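Local coordinates for 43.8 kDa insecticidal crystal protein (Bacillus thuringiensis, PDB 4JP0), which acts with a partner protein as one component of a binary insecticidal toxin against western corn rootworm, at residues P347-L356 with I367-L378. Sequence-based numbering, arbitrary orientation.
Sequences PNHQQALLLL and ITNIPKSTLIKL. Unlike the reference sequence in segment 367-378: I376 (reference Lys).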
ATOM      1  N   PRO A 347      28.351  29.845   5.701  1.00 26.17           N
ATOM      2  CA  PRO A 347      29.349  28.775   5.823  1.00 26.58           C
ATOM      3  C   PRO A 347      28.834  27.631   6.674  1.00 26.70           C
ATOM      4  O   PRO A 347      27.989  27.859   7.543  1.00 27.18           O
ATOM      5  CB  PRO A 347      30.526  29.467   6.537  1.00 26.19           C
ATOM      6  CG  PRO A 347      30.325  30.902   6.303  1.00 26.76           C
ATOM      7  CD  PRO A 347      28.813  31.113   6.268  1.00 26.44           C
ATOM      8  N   ASN A 348      29.341  26.426   6.450  1.00 27.35           N
ATOM      9  CA  ASN A 348      28.800  25.230   7.143  1.00 26.28           C
ATOM     10  C   ASN A 348      29.375  25.039   8.554  1.00 26.55           C
ATOM     11  O   ASN A 348      30.403  24.371   8.751  1.00 25.87           O
ATOM     12  CB  ASN A 348      28.973  23.966   6.282  1.00 26.82           C
ATOM     13  CG  ASN A 348      28.195  22.763   6.834  1.00 27.18           C
ATOM     14  OD1 ASN A 348      27.824  22.729   8.008  1.00 27.73           O
ATOM     15  ND2 ASN A 348      27.935  21.773   5.970  1.00 29.13           N
ATOM     16  N   HIS A 349      28.699  25.632   9.535  1.00 27.30           N
ATOM     17  CA  HIS A 349      29.133  25.577  10.919  1.00 28.17           C
ATOM     18  C   HIS A 349      29.055  24.163  11.457  1.00 28.27           C
ATOM     19  O   HIS A 349      29.871  23.780  12.285  1.00 27.10           O
ATOM     20  CB  HIS A 349      28.289  26.479  11.823  1.00 29.18           C
ATOM     21  CG  HIS A 349      28.379  27.938  11.508  1.00 31.65           C
ATOM     22  ND1 HIS A 349      27.661  28.886  12.208  1.00 36.29           N
ATOM     23  CD2 HIS A 349      29.109  28.621  10.593  1.00 33.56           C
ATOM     24  CE1 HIS A 349      27.950  30.091  11.741  1.00 35.61           C
ATOM     25  NE2 HIS A 349      28.818  29.959  10.753  1.00 33.08           N
ATOM     26  N   GLN A 350      28.052  23.401  11.019  1.00 28.40           N
ATOM     27  CA  GLN A 350      27.927  22.025  11.479  1.00 29.63           C
ATOM     28  C   GLN A 350      29.085  21.160  10.969  1.00 28.60           C
ATOM     29  O   GLN A 350      29.634  20.344  11.711  1.00 28.27           O
ATOM     30  CB  GLN A 350      26.567  21.410  11.105  1.00 30.24           C
ATOM     31  CG  GLN A 350      26.263  20.106  11.868  1.00 37.06           C
ATOM     32  CD  GLN A 350      24.767  19.902  12.137  1.00 42.75           C
ATOM     33  OE1 GLN A 350      24.036  20.875  12.374  1.00 46.97           O
ATOM     34  NE2 GLN A 350      24.317  18.647  12.108  1.00 45.33           N
ATOM     35  N   GLN A 351      29.445  21.316   9.704  1.00 27.78           N
ATOM     36  CA  GLN A 351      30.571  20.558   9.190  1.00 27.40           C
ATOM     37  C   GLN A 351      31.843  21.009   9.907  1.00 26.25           C
ATOM     38  O   GLN A 351      32.697  20.189  10.247  1.00 24.72           O
ATOM     39  CB  GLN A 351      30.748  20.739   7.691  1.00 28.11           C
ATOM     40  CG  GLN A 351      31.936  19.949   7.165  1.00 31.14           C
ATOM     41  CD  GLN A 351      32.360  20.374   5.790  1.00 35.94           C
ATOM     42  OE1 GLN A 351      32.327  21.565   5.467  1.00 39.32           O
ATOM     43  NE2 GLN A 351      32.770  19.409   4.967  1.00 36.83           N
ATOM     44  N   ALA A 352      31.973  22.308  10.157  1.00 24.50           N
ATOM     45  CA  ALA A 352      33.162  22.770  10.863  1.00 23.52           C
ATOM     46  C   ALA A 352      33.349  22.112  12.257  1.00 23.52           C
ATOM     47  O   ALA A 352      34.450  21.642  12.610  1.00 20.72           O
ATOM     48  CB  ALA A 352      33.187  24.307  10.970  1.00 24.36           C
ATOM     49  N   LEU A 353      32.294  22.103  13.070  1.00 23.48           N
ATOM     50  CA  LEU A 353      32.420  21.469  14.395  1.00 24.68           C
ATOM     51  C   LEU A 353      32.736  19.971  14.268  1.00 24.81           C
ATOM     52  O   LEU A 353      33.499  19.384  15.067  1.00 24.45           O
ATOM     53  CB  LEU A 353      31.132  21.650  15.207  1.00 26.25           C
ATOM     54  CG  LEU A 353      30.733  23.119  15.426  1.00 28.14           C
ATOM     55  CD1 LEU A 353      29.182  23.274  15.541  1.00 34.75           C
ATOM     56  CD2 LEU A 353      31.426  23.713  16.634  1.00 31.15           C
ATOM     57  N   LEU A 354      32.142  19.325  13.289  1.00 24.22           N
ATOM     58  CA  LEU A 354      32.409  17.895  13.135  1.00 24.42           C
ATOM     59  C   LEU A 354      33.873  17.695  12.749  1.00 23.83           C
ATOM     60  O   LEU A 354      34.551  16.796  13.265  1.00 23.72           O
ATOM     61  CB  LEU A 354      31.480  17.277  12.083  1.00 25.84           C
ATOM     62  CG  LEU A 354      31.554  15.766  11.863  1.00 28.08           C
ATOM     63  CD1 LEU A 354      31.354  15.018  13.170  1.00 28.14           C
ATOM     64  CD2 LEU A 354      30.513  15.305  10.801  1.00 28.29           C
ATOM     65  N   LEU A 355      34.361  18.533  11.843  1.00 21.77           N
ATOM     66  CA  LEU A 355      35.729  18.411  11.401  1.00 21.84           C
ATOM     67  C   LEU A 355      36.702  18.577  12.567  1.00 23.00           C
ATOM     68  O   LEU A 355      37.788  17.976  12.579  1.00 21.91           O
ATOM     69  CB  LEU A 355      36.045  19.460  10.349  1.00 22.17           C
ATOM     70  CG  LEU A 355      35.527  19.203   8.928  1.00 24.15           C
ATOM     71  CD1 LEU A 355      35.802  20.386   8.033  1.00 25.55           C
ATOM     72  CD2 LEU A 355      36.151  17.930   8.352  1.00 25.28           C
ATOM     73  N   LEU A 356      36.336  19.436  13.509  1.00 22.25           N
ATOM     74  CA  LEU A 356      37.216  19.703  14.642  1.00 23.68           C
ATOM     75  C   LEU A 356      37.440  18.478  15.556  1.00 22.64           C
ATOM     76  O   LEU A 356      38.356  18.498  16.381  1.00 22.97           O
ATOM     77  CB  LEU A 356      36.711  20.875  15.458  1.00 23.56           C
ATOM     78  CG  LEU A 356      36.905  22.305  14.926  1.00 26.94           C
ATOM     79  CD1 LEU A 356      36.181  23.278  15.895  1.00 27.68           C
ATOM     80  CD2 LEU A 356      38.350  22.702  14.808  1.00 26.68           C
ATOM     81  N   ILE A 367      39.940  24.238   5.537  1.00 30.50           N
ATOM     82  CA  ILE A 367      38.930  23.454   4.830  1.00 31.03           C
ATOM     83  C   ILE A 367      37.609  24.194   4.646  1.00 31.23           C
ATOM     84  O   ILE A 367      36.951  24.074   3.598  1.00 31.97           O
ATOM     85  CB  ILE A 367      38.654  22.154   5.594  1.00 31.38           C
ATOM     86  CG1 ILE A 367      39.902  21.261   5.579  1.00 32.06           C
ATOM     87  CG2 ILE A 367      37.404  21.433   5.010  1.00 32.79           C
ATOM     88  CD1 ILE A 367      39.816  20.089   6.525  1.00 31.33           C
ATOM     89  N   THR A 368      37.213  24.962   5.652  1.00 29.94           N
ATOM     90  CA  THR A 368      35.859  25.539   5.632  1.00 30.36           C
ATOM     91  C   THR A 368      35.804  27.003   5.335  1.00 31.18           C
ATOM     92  O   THR A 368      34.716  27.545   5.129  1.00 30.69           O
ATOM     93  CB  THR A 368      35.222  25.375   6.989  1.00 29.67           C
ATOM     94  OG1 THR A 368      36.010  26.088   7.952  1.00 25.65           O
ATOM     95  CG2 THR A 368      35.280  23.911   7.433  1.00 29.43           C
ATOM     96  N   ASN A 369      36.963  27.649   5.351  1.00 32.33           N
ATOM     97  CA  ASN A 369      37.047  29.096   5.181  1.00 33.86           C
ATOM     98  C   ASN A 369      36.560  29.850   6.391  1.00 33.65           C
ATOM     99  O   ASN A 369      36.420  31.074   6.349  1.00 33.74           O
ATOM    100  CB  ASN A 369      36.252  29.550   3.974  1.00 34.67           C
ATOM    101  CG  ASN A 369      37.087  29.611   2.735  1.00 38.67           C
ATOM    102  OD1 ASN A 369      37.373  28.582   2.113  1.00 41.85           O
ATOM    103  ND2 ASN A 369      37.487  30.829   2.350  1.00 43.00           N
ATOM    104  N   ILE A 370      36.301  29.132   7.477  1.00 32.60           N
ATOM    105  CA  ILE A 370      35.860  29.789   8.710  1.00 31.66           C
ATOM    106  C   ILE A 370      37.053  30.155   9.619  1.00 31.92           C
ATOM    107  O   ILE A 370      37.864  29.295   9.933  1.00 32.03           O
ATOM    108  CB  ILE A 370      34.877  28.873   9.427  1.00 30.27           C
ATOM    109  CG1 ILE A 370      33.654  28.610   8.535  1.00 31.28           C
ATOM    110  CG2 ILE A 370      34.437  29.459  10.724  1.00 30.67           C
ATOM    111  CD1 ILE A 370      32.748  27.494   9.099  1.00 29.28           C
ATOM    112  N   PRO A 371      37.155  31.418  10.043  1.00 31.96           N
ATOM    113  CA  PRO A 371      38.289  31.882  10.866  1.00 32.27           C
ATOM    114  C   PRO A 371      38.415  31.156  12.213  1.00 32.78           C
ATOM    115  O   PRO A 371      37.407  30.768  12.797  1.00 32.03           O
ATOM    116  CB  PRO A 371      37.960  33.369  11.121  1.00 32.20           C
ATOM    117  CG  PRO A 371      36.944  33.745  10.087  1.00 32.47           C
ATOM    118  CD  PRO A 371      36.187  32.494   9.749  1.00 32.31           C
ATOM    119  N   LYS A 372      39.638  31.022  12.728  1.00 33.20           N
ATOM    120  CA  LYS A 372      39.828  30.311  13.985  1.00 34.19           C
ATOM    121  C   LYS A 372      39.030  30.913  15.139  1.00 34.18           C
ATOM    122  O   LYS A 372      38.419  30.185  15.921  1.00 34.13           O
ATOM    123  CB  LYS A 372      41.307  30.219  14.330  1.00 34.79           C
ATOM    124  CG  LYS A 372      41.600  29.580  15.682  1.00 37.40           C
ATOM    125  CD  LYS A 372      43.100  29.486  15.933  1.00 40.48           C
ATOM    126  CE  LYS A 372      43.418  28.600  17.149  1.00 42.87           C
ATOM    127  NZ  LYS A 372      44.913  28.425  17.435  1.00 42.97           N
ATOM    128  N   SER A 373      38.983  32.240  15.230  1.00 33.91           N
ATOM    129  CA  SER A 373      38.239  32.822  16.339  1.00 34.44           C
ATOM    130  C   SER A 373      36.782  32.364  16.240  1.00 33.82           C
ATOM    131  O   SER A 373      36.161  32.041  17.240  1.00 34.52           O
ATOM    132  CB  SER A 373      38.338  34.351  16.350  1.00 34.43           C
ATOM    133  OG  SER A 373      37.765  34.885  15.168  1.00 35.06           O
ATOM    134  N   THR A 374      36.243  32.302  15.030  1.00 33.11           N
ATOM    135  CA  THR A 374      34.857  31.882  14.872  1.00 32.49           C
ATOM    136  C   THR A 374      34.692  30.427  15.242  1.00 32.93           C
ATOM    137  O   THR A 374      33.679  30.041  15.840  1.00 32.94           O
ATOM    138  CB  THR A 374      34.392  32.087  13.438  1.00 31.67           C
ATOM    139  OG1 THR A 374      34.333  33.493  13.164  1.00 29.97           O
ATOM    140  CG2 THR A 374      32.961  31.607  13.284  1.00 32.68           C
ATOM    141  N   LEU A 375      35.668  29.613  14.846  1.00 33.37           N
ATOM    142  CA  LEU A 375      35.649  28.187  15.170  1.00 34.34           C
ATOM    143  C   LEU A 375      35.557  28.009  16.685  1.00 35.96           C
ATOM    144  O   LEU A 375      34.836  27.151  17.196  1.00 35.77           O
ATOM    145  CB  LEU A 375      36.894  27.506  14.623  1.00 33.19           C
ATOM    146  CG  LEU A 375      36.909  27.336  13.113  1.00 32.05           C
ATOM    147  CD1 LEU A 375      38.197  26.663  12.691  1.00 32.39           C
ATOM    148  CD2 LEU A 375      35.676  26.571  12.603  1.00 27.25           C
ATOM    149  N   ILE A 376      36.293  28.835  17.410  1.00 38.13           N
ATOM    150  CA  ILE A 376      36.238  28.763  18.854  1.00 40.35           C
ATOM    151  C   ILE A 376      34.878  29.234  19.397  1.00 41.89           C
ATOM    152  O   ILE A 376      34.293  28.582  20.274  1.00 42.20           O
ATOM    153  CB  ILE A 376      37.376  29.550  19.441  1.00 41.10           C
ATOM    154  CG1 ILE A 376      38.701  28.890  19.031  1.00 41.14           C
ATOM    155  CG2 ILE A 376      37.204  29.650  20.962  1.00 40.19           C
ATOM    156  CD1 ILE A 376      39.939  29.637  19.519  1.00 40.40           C
ATOM    157  N   LYS A 377      34.369  30.347  18.869  1.00 43.39           N
ATOM    158  CA  LYS A 377      33.049  30.833  19.268  1.00 45.21           C
ATOM    159  C   LYS A 377      32.015  29.749  19.016  1.00 46.08           C
ATOM    160  O   LYS A 377      31.140  29.519  19.847  1.00 46.19           O
ATOM    161  CB  LYS A 377      32.634  32.079  18.481  1.00 45.49           C
ATOM    162  CG  LYS A 377      33.295  33.381  18.916  1.00 47.21           C
ATOM    163  CD  LYS A 377      32.443  34.587  18.514  1.00 49.22           C
ATOM    164  CE  LYS A 377      33.166  35.914  18.822  1.00 52.20           C
ATOM    165  NZ  LYS A 377      32.314  36.928  19.524  1.00 51.97           N
ATOM    166  N   LEU A 378      32.124  29.085  17.869  1.00 47.08           N
ATOM    167  CA  LEU A 378      31.171  28.046  17.492  1.00 48.35           C
ATOM    168  C   LEU A 378      31.146  26.951  18.541  1.00 50.15           C
ATOM    169  O   LEU A 378      30.074  26.567  19.037  1.00 50.40           O
ATOM    170  CB  LEU A 378      31.515  27.464  16.118  1.00 47.65           C
ATOM    171  CG  LEU A 378      31.040  28.352  14.972  1.00 45.25           C
ATOM    172  CD1 LEU A 378      31.665  27.931  13.661  1.00 42.59           C
ATOM    173  CD2 LEU A 378      29.521  28.298  14.896  1.00 45.24           C
TER
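L378 lies over one face of the imidazole of H349: its CD1 is 4.2 Å from the ring centroid and 22° off the ring normal, a CH-pi contact displaced toward the rim. CD2 of the same leucine comes to 3.3 Å from H349 ND1, while I370 CD1 approaches the ring obliquely. CG of H349 is anti to the carbonyl carbon, beside its own backbone N; the H349 and L378 side chains cross at about a right angle. This is packing within a C-terminal cluster of three short helices, 349-355, 361-368 and 372-380, which follows the long strand 327-346 and sits at the far end of the elongated toxin; the second and third helices are joined by the link N369-P371 that carries I370. The axes of helices 349-355 and 372-378 run nearly perpendicular (crossing angle -87°), and A352, having only a methyl to offer, points toward the other segment. Its CB touches both I370 CD1 and L375 CD2, each at 3.7 Å, and P347 CB packs against I370 CG1 beside it. Farther along, L353 CD2 rests on L378 CB at 3.8 Å, whereas L355 CD1 touches the CG2 methyls of both I367 and T368, each at 3.6 Å, meeting the latter tip to tip. V364 of helix 361-368 also touches L355, extending this apolar layer. Polar groups act at the helix ends. N348 caps helix 349-355, its OD1 accepting from Q351 N at 2.7 Å, with the donor 64° out of the carbonyl plane. T368 OG1, also bonded to V364 O, closes an ST turn by accepting from I370 N at 3.1 Å.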